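Local coordinates for protein chitin deacetylase 1 (Bombyx mori, PDB 5ZNT) that hydrolyses the N-acetyl groups of chitin with the help of a zinc ion, converting it to chitosan and acetate, at residues I42-A47 against E54-I59; E90-R93 against E97-V100; W182-T185 against M190-R193. All blocks are in the same frame, centred on the assembly; numbering follows the deposited sequence.

Interaction 1. Residues I42-A47 against E54-I59. With ZN (zinc ion), chain C.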
# COMPACT_ATOMS: atom_id res chain seq x y z
N ILE A 42 4.37 1.56 -6.05
CA ILE A 42 3.52 2.74 -6.12
C ILE A 42 2.22 2.44 -5.39
O ILE A 42 1.59 1.41 -5.63
CB ILE A 42 3.24 3.10 -7.58
CG1 ILE A 42 4.53 3.44 -8.33
CG2 ILE A 42 2.22 4.24 -7.66
CD1 ILE A 42 4.31 3.45 -9.85
N THR A 43 1.81 3.33 -4.49
CA THR A 43 0.52 3.18 -3.82
C THR A 43 -0.26 4.48 -3.89
O THR A 43 0.31 5.56 -4.08
CB THR A 43 0.66 2.74 -2.34
OG1 THR A 43 1.11 3.85 -1.54
CG2 THR A 43 1.66 1.57 -2.19
N PHE A 44 -1.59 4.36 -3.72
CA PHE A 44 -2.51 5.48 -3.65
C PHE A 44 -3.47 5.28 -2.49
O PHE A 44 -4.06 4.20 -2.35
CB PHE A 44 -3.29 5.63 -4.96
CG PHE A 44 -2.42 5.88 -6.14
CD1 PHE A 44 -1.90 7.15 -6.37
CD2 PHE A 44 -2.08 4.84 -7.00
CE1 PHE A 44 -1.06 7.37 -7.46
CE2 PHE A 44 -1.26 5.07 -8.09
CZ PHE A 44 -0.76 6.33 -8.32
N ASP A 45 -3.64 6.31 -1.69
CA ASP A 45 -4.57 6.20 -0.60
C ASP A 45 -5.88 6.83 -1.00
O ASP A 45 -6.00 7.56 -2.00
CB ASP A 45 -3.97 6.72 0.69
CG ASP A 45 -2.83 5.87 1.20
OD1 ASP A 45 -2.46 4.89 0.52
OD2 ASP A 45 -2.31 6.19 2.30
N ASP A 46 -6.84 6.52 -0.15
CA ASP A 46 -8.14 7.14 -0.04
C ASP A 46 -8.96 6.90 -1.29
O ASP A 46 -8.57 6.17 -2.09
CB ASP A 46 -8.12 8.69 0.11
CG ASP A 46 -7.21 9.24 1.24
OD1 ASP A 46 -6.79 8.47 2.06
OD2 ASP A 46 -7.00 10.49 1.20
N ALA A 47 -10.12 7.50 -1.39
CA ALA A 47 -11.18 7.10 -2.30
C ALA A 47 -10.79 6.92 -3.76
O ALA A 47 -9.93 7.56 -4.22
CB ALA A 47 -12.39 8.00 -2.15
N GLU A 54 -9.68 9.14 -14.11
CA GLU A 54 -8.97 9.49 -15.34
C GLU A 54 -7.47 9.61 -15.11
O GLU A 54 -6.68 9.28 -16.00
CB GLU A 54 -9.53 10.79 -15.93
CG GLU A 54 -10.91 10.63 -16.56
CD GLU A 54 -10.90 9.69 -17.75
OE1 GLU A 54 -10.23 10.02 -18.77
OE2 GLU A 54 -11.56 8.62 -17.67
N LEU A 55 -7.05 10.14 -13.96
CA LEU A 55 -5.62 10.16 -13.65
C LEU A 55 -5.04 8.74 -13.70
O LEU A 55 -3.97 8.52 -14.28
CB LEU A 55 -5.38 10.78 -12.28
CG LEU A 55 -3.94 10.62 -11.77
CD1 LEU A 55 -3.01 11.59 -12.49
CD2 LEU A 55 -3.85 10.80 -10.28
N TYR A 56 -5.73 7.77 -13.10
CA TYR A 56 -5.17 6.42 -13.07
C TYR A 56 -5.10 5.84 -14.48
O TYR A 56 -4.18 5.06 -14.78
CB TYR A 56 -5.97 5.53 -12.14
CG TYR A 56 -5.90 5.97 -10.68
CD1 TYR A 56 -4.69 6.42 -10.12
CD2 TYR A 56 -7.03 5.97 -9.87
CE1 TYR A 56 -4.62 6.83 -8.79
CE2 TYR A 56 -6.97 6.40 -8.54
CZ TYR A 56 -5.76 6.82 -8.01
OH TYR A 56 -5.68 7.22 -6.69
N LYS A 57 -6.02 6.23 -15.37
CA LYS A 57 -5.95 5.76 -16.76
C LYS A 57 -4.74 6.34 -17.48
O LYS A 57 -4.12 5.66 -18.31
CB LYS A 57 -7.23 6.11 -17.52
CG LYS A 57 -8.37 5.17 -17.24
CD LYS A 57 -9.67 5.65 -17.90
CE LYS A 57 -10.89 4.94 -17.29
NZ LYS A 57 -12.18 5.46 -17.82
N GLU A 58 -4.40 7.60 -17.19
CA GLU A 58 -3.25 8.23 -17.81
C GLU A 58 -1.96 7.54 -17.37
O GLU A 58 -1.06 7.32 -18.19
CB GLU A 58 -3.21 9.71 -17.46
CG GLU A 58 -2.00 10.44 -17.98
CD GLU A 58 -2.09 11.97 -17.84
OE1 GLU A 58 -3.12 12.49 -17.33
OE2 GLU A 58 -1.11 12.66 -18.24
N ILE A 59 -1.84 7.21 -16.08
CA ILE A 59 -0.64 6.55 -15.57
C ILE A 59 -0.57 5.11 -16.07
O ILE A 59 0.43 4.68 -16.65
CB ILE A 59 -0.60 6.59 -14.04
CG1 ILE A 59 -0.58 8.04 -13.53
CG2 ILE A 59 0.63 5.82 -13.55
CD1 ILE A 59 -0.82 8.19 -12.02
ZN ZN C . -5.81 8.53 3.96
O HOH W 1 -3.58 8.42 3.44
O HOH W 2 -5.59 10.64 3.61
O HOH W 3 -7.29 6.80 -4.71
O HOH W 4 -4.31 8.74 5.69
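The phenolic OH of Y56 and the carbonyl O of A47 are bridged by water 3, which stands 2.6 Å from Y56 OH and is hydrogen-bonded to A47 O at 2.8 Å. The water lies in the plane of the Y56 ring, at its edge; through it the phenol of this buried side chain is linked to the loop that leaves strand 38-45. Y56 also meets F44 edge-to-face. Its CE1 sits over the centre of the F44 ring, 3.5 Å above the plane, and the two planes are inclined at 58° with centroids 4.8 Å apart. Further back along the phenylalanine, Y56 OH lies 3.4 Å from F44 CB. F44 turns CG anti to its carbonyl carbon (chi1 -61°), presenting that face to the helix; beyond the ring, CD1 of I59 reaches F44 CZ at 4.1 Å. Strand 38-45 and helix 53-59 open a beta-alpha-beta unit of the polysaccharide deacetylase domain of this CE4 enzyme, and Y76 on strand 75-78 joins the cluster, its ring meeting those of F44 and Y56. With an alanine in place of F44, Y56 CE1 and I59 CD1 would probably face a gap under the strand, and the tyrosine ring would be less firmly fixed. Just past the end of the strand, D46 OD1 binds zinc at 2.1 Å; H101 and H105 add NE2 ligands to form the Asp-His-His triad of the family, and three waters bring the count to six. Two of these waters also donate to carboxylates, water 1 to D45 OD2 and water 2 to D46 OD2, while D45 OD1 is engaged in a salt bridge with R146.

Interaction 2. Residues E90-R93 against E97-V100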
# COMPACT_ATOMS: atom_id res chain seq x y z
N GLU A 90 -12.99 -2.52 -11.32
CA GLU A 90 -12.28 -2.48 -12.59
C GLU A 90 -10.77 -2.38 -12.38
O GLU A 90 -9.99 -3.02 -13.08
CB GLU A 90 -12.81 -1.31 -13.42
CG GLU A 90 -12.10 -1.11 -14.74
CD GLU A 90 -12.40 -2.22 -15.76
OE1 GLU A 90 -11.81 -2.14 -16.86
OE2 GLU A 90 -13.19 -3.17 -15.47
N THR A 91 -10.36 -1.56 -11.41
CA THR A 91 -8.96 -1.48 -11.03
C THR A 91 -8.42 -2.85 -10.64
O THR A 91 -7.31 -3.23 -11.04
CB THR A 91 -8.84 -0.48 -9.87
OG1 THR A 91 -9.24 0.82 -10.33
CG2 THR A 91 -7.42 -0.43 -9.30
N HIS A 92 -9.18 -3.61 -9.86
CA HIS A 92 -8.80 -4.96 -9.47
C HIS A 92 -8.77 -5.89 -10.69
O HIS A 92 -7.82 -6.67 -10.86
CB HIS A 92 -9.78 -5.47 -8.41
CG HIS A 92 -9.41 -6.78 -7.78
ND1 HIS A 92 -9.81 -7.99 -8.29
CD2 HIS A 92 -8.72 -7.06 -6.65
CE1 HIS A 92 -9.37 -8.97 -7.51
NE2 HIS A 92 -8.70 -8.43 -6.51
N ARG A 93 -9.78 -5.79 -11.56
CA ARG A 93 -9.81 -6.62 -12.77
C ARG A 93 -8.57 -6.38 -13.61
O ARG A 93 -8.03 -7.32 -14.21
CB ARG A 93 -11.08 -6.32 -13.59
CG ARG A 93 -11.25 -7.25 -14.80
CD ARG A 93 -12.45 -6.88 -15.64
NE ARG A 93 -12.23 -5.67 -16.43
CZ ARG A 93 -11.65 -5.65 -17.63
NH1 ARG A 93 -11.21 -6.78 -18.18
NH2 ARG A 93 -11.50 -4.49 -18.27
N GLU A 97 -3.70 -4.09 -7.00
CA GLU A 97 -4.09 -4.64 -5.72
C GLU A 97 -5.01 -3.67 -4.99
O GLU A 97 -4.78 -2.47 -5.01
CB GLU A 97 -2.86 -4.93 -4.86
CG GLU A 97 -3.23 -5.40 -3.45
CD GLU A 97 -2.04 -5.86 -2.62
OE1 GLU A 97 -0.90 -5.88 -3.15
OE2 GLU A 97 -2.26 -6.22 -1.43
N ILE A 98 -6.06 -4.21 -4.36
CA ILE A 98 -6.97 -3.41 -3.55
C ILE A 98 -6.73 -3.78 -2.10
O ILE A 98 -6.79 -4.96 -1.74
CB ILE A 98 -8.44 -3.66 -3.92
CG1 ILE A 98 -8.68 -3.31 -5.38
CG2 ILE A 98 -9.37 -2.84 -2.98
CD1 ILE A 98 -8.39 -1.85 -5.75
N ALA A 99 -6.44 -2.78 -1.26
CA ALA A 99 -6.22 -2.96 0.17
C ALA A 99 -7.13 -1.99 0.92
O ALA A 99 -7.78 -1.15 0.30
CB ALA A 99 -4.74 -2.72 0.54
N VAL A 100 -7.19 -2.10 2.26
CA VAL A 100 -8.17 -1.30 3.01
C VAL A 100 -7.48 -0.16 3.74
O VAL A 100 -6.35 -0.29 4.24
CB VAL A 100 -9.01 -2.14 3.99
CG1 VAL A 100 -9.70 -3.31 3.26
CG2 VAL A 100 -8.20 -2.64 5.19
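Helix 85-93 ends three residues before strand 97-100, and H92 and E97 have the nearest CA atoms of the two segments, 6.0 Å apart; H92 and I98 touch across this link. This is the second half of the beta-alpha-beta unit made by strand 75-78, helix 85-93 and strand 97-100 in the CE4 deacetylase domain, a distorted beta/alpha barrel, where the chain re-enters the parallel sheet. I98 points toward the helix and carries the contact with two atoms. Its CG1 lies 3.9 Å from H92 CB and near the plane of the imidazole, at the CD2 edge, so the ring offers its rim rather than a face. Its CD1 meets T91 CG2 at 3.9 Å, the methyl being anti to the threonine nitrogen (chi1 -63° for OG1); OG1 bonds instead to A87 O. H92 NE2 is held by S141, and Y76 on the neighbouring strand touches both T91 and I98. On the helix, R93 grips E90, a glycan-contacting residue, side-on: NH2 binds OE1 at 2.8 Å, and R93 NE bonds to E90 OE2 at 2.8 Å with an almost straight N-H...O angle of 175°.

Interaction 3. Residues W182-T185 against M190-R193. Unlike the reference sequence in segment 182-185: W182 (reference Cys).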
# COMPACT_ATOMS: atom_id res chain seq x y z
N TRP A 182 14.14 -3.80 4.36
CA TRP A 182 13.26 -4.77 3.72
C TRP A 182 12.02 -4.98 4.60
O TRP A 182 12.07 -4.77 5.81
CB TRP A 182 13.99 -6.11 3.52
CG TRP A 182 14.86 -6.10 2.30
CD1 TRP A 182 16.11 -5.54 2.17
CD2 TRP A 182 14.52 -6.65 1.02
NE1 TRP A 182 16.57 -5.72 0.88
CE2 TRP A 182 15.62 -6.41 0.16
CE3 TRP A 182 13.41 -7.35 0.52
CZ2 TRP A 182 15.62 -6.81 -1.18
CZ3 TRP A 182 13.42 -7.75 -0.81
CH2 TRP A 182 14.52 -7.48 -1.64
N PRO A 183 10.90 -5.41 4.00
CA PRO A 183 9.74 -5.82 4.83
C PRO A 183 10.17 -6.84 5.86
O PRO A 183 11.18 -7.53 5.71
CB PRO A 183 8.76 -6.43 3.81
CG PRO A 183 9.11 -5.76 2.51
CD PRO A 183 10.62 -5.51 2.56
N TYR A 184 9.38 -6.95 6.93
CA TYR A 184 9.66 -7.91 7.98
C TYR A 184 8.33 -8.40 8.54
O TYR A 184 7.29 -7.75 8.39
CB TYR A 184 10.55 -7.28 9.07
CG TYR A 184 10.01 -6.00 9.66
CD1 TYR A 184 9.11 -6.03 10.72
CD2 TYR A 184 10.42 -4.76 9.18
CE1 TYR A 184 8.60 -4.86 11.26
CE2 TYR A 184 9.91 -3.59 9.70
CZ TYR A 184 9.00 -3.65 10.74
OH TYR A 184 8.50 -2.49 11.28
N THR A 185 8.35 -9.59 9.14
CA THR A 185 7.16 -10.06 9.84
C THR A 185 7.21 -9.60 11.30
O THR A 185 8.27 -9.26 11.83
CB THR A 185 7.00 -11.58 9.77
OG1 THR A 185 8.06 -12.22 10.48
CG2 THR A 185 7.03 -12.05 8.33
N MET A 190 10.43 -5.39 16.16
CA MET A 190 10.69 -4.51 15.03
C MET A 190 12.18 -4.19 14.96
O MET A 190 12.80 -3.92 16.00
CB MET A 190 9.91 -3.20 15.18
CG MET A 190 8.41 -3.34 15.08
SD MET A 190 7.61 -1.83 15.64
CE MET A 190 8.44 -0.61 14.67
N PRO A 191 12.77 -4.15 13.77
CA PRO A 191 14.20 -3.88 13.66
C PRO A 191 14.53 -2.39 13.60
O PRO A 191 15.58 -2.02 13.08
CB PRO A 191 14.58 -4.55 12.34
CG PRO A 191 13.31 -4.33 11.49
CD PRO A 191 12.16 -4.48 12.46
N HIS A 192 13.65 -1.54 14.12
CA HIS A 192 13.88 -0.10 14.10
C HIS A 192 12.99 0.53 15.16
O HIS A 192 12.08 -0.11 15.68
CB HIS A 192 13.59 0.51 12.73
CG HIS A 192 12.16 0.34 12.29
ND1 HIS A 192 11.17 1.23 12.62
CD2 HIS A 192 11.57 -0.64 11.56
CE1 HIS A 192 10.02 0.82 12.11
NE2 HIS A 192 10.24 -0.31 11.46
N ARG A 193 13.29 1.79 15.47
CA ARG A 193 12.53 2.53 16.47
C ARG A 193 11.10 2.79 16.00
O ARG A 193 10.83 2.93 14.80
CB ARG A 193 13.19 3.88 16.76
CG ARG A 193 14.56 3.80 17.42
CD ARG A 193 14.97 5.18 17.93
NE ARG A 193 16.15 5.05 18.77
CZ ARG A 193 17.39 5.00 18.30
NH1 ARG A 193 17.59 5.07 16.98
NH2 ARG A 193 18.42 4.86 19.13
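Y184 is the residue of W182-T185 that carries this contact, meeting M190, P191 and H192. W182, where the reference sequence has a cysteine, leads into it from a loop: its indole meets the W309 ring and its NE1 bonds to N261 O. P183 follows, resting on M211. Y184 begins the short strand 184-185, which runs antiparallel to strand 209-214 in the mixed sheet; Y184 is backbone-bonded to E210. Its ring is set between the backbone N and the carbonyl carbon (chi1 55°), a position that sends it toward the loop on which the chain doubles back before strand 209-214. One face is taken by P191, whose CD stands 3.5 Å from the ring centroid and 4° off the ring normal, a nearly ideal CH-pi contact; CG of the same proline lies 3.7 Å from Y184 CD2. At the far end of the ring Y184 OH is hydrogen-bonded to H192 NE2 at 2.8 Å and lies close to the imidazole plane. The two rings meet rim to rim, planes at 67°. M190 adds an oblique approach, its CG 4.1 Å from Y184 CE1 and its CE 3.9 Å from Y184 OH. T185 then closes the strand, its side chain on C18 and W209. H192 ND1 donates to R193 O at 2.8 Å, from above the carbonyl plane. With both nitrogens of H192 bonded, rotation of the imidazole is probably restrained, and P191 over the Y184 ring and the bonded hydroxyl probably leave the tyrosine little scope to swing.

Overall arrangement
Interactions 1 and 2 belong to one parallel sheet, their centres 11 Å apart, and take successive beta-alpha-beta units of the deacetylase domain. They do not touch, yet strand 75-78 lies between the strands they use, and Y76 on it reaches both. The touching residues of interaction 1 are all buried and mostly aromatic, with zinc chemistry at the strand end; interaction 2, partly buried, is aliphatic across the contact and keeps its charged pair on the helix, beside the glycan. Interaction 3 lies 27 and 26 Å from their centres, on the other side of the chain's centre and away from the annotated sites. There a loop folds on a strand of the mixed sheet through a direct side-chain hydrogen bond, which the other two lack across their segments.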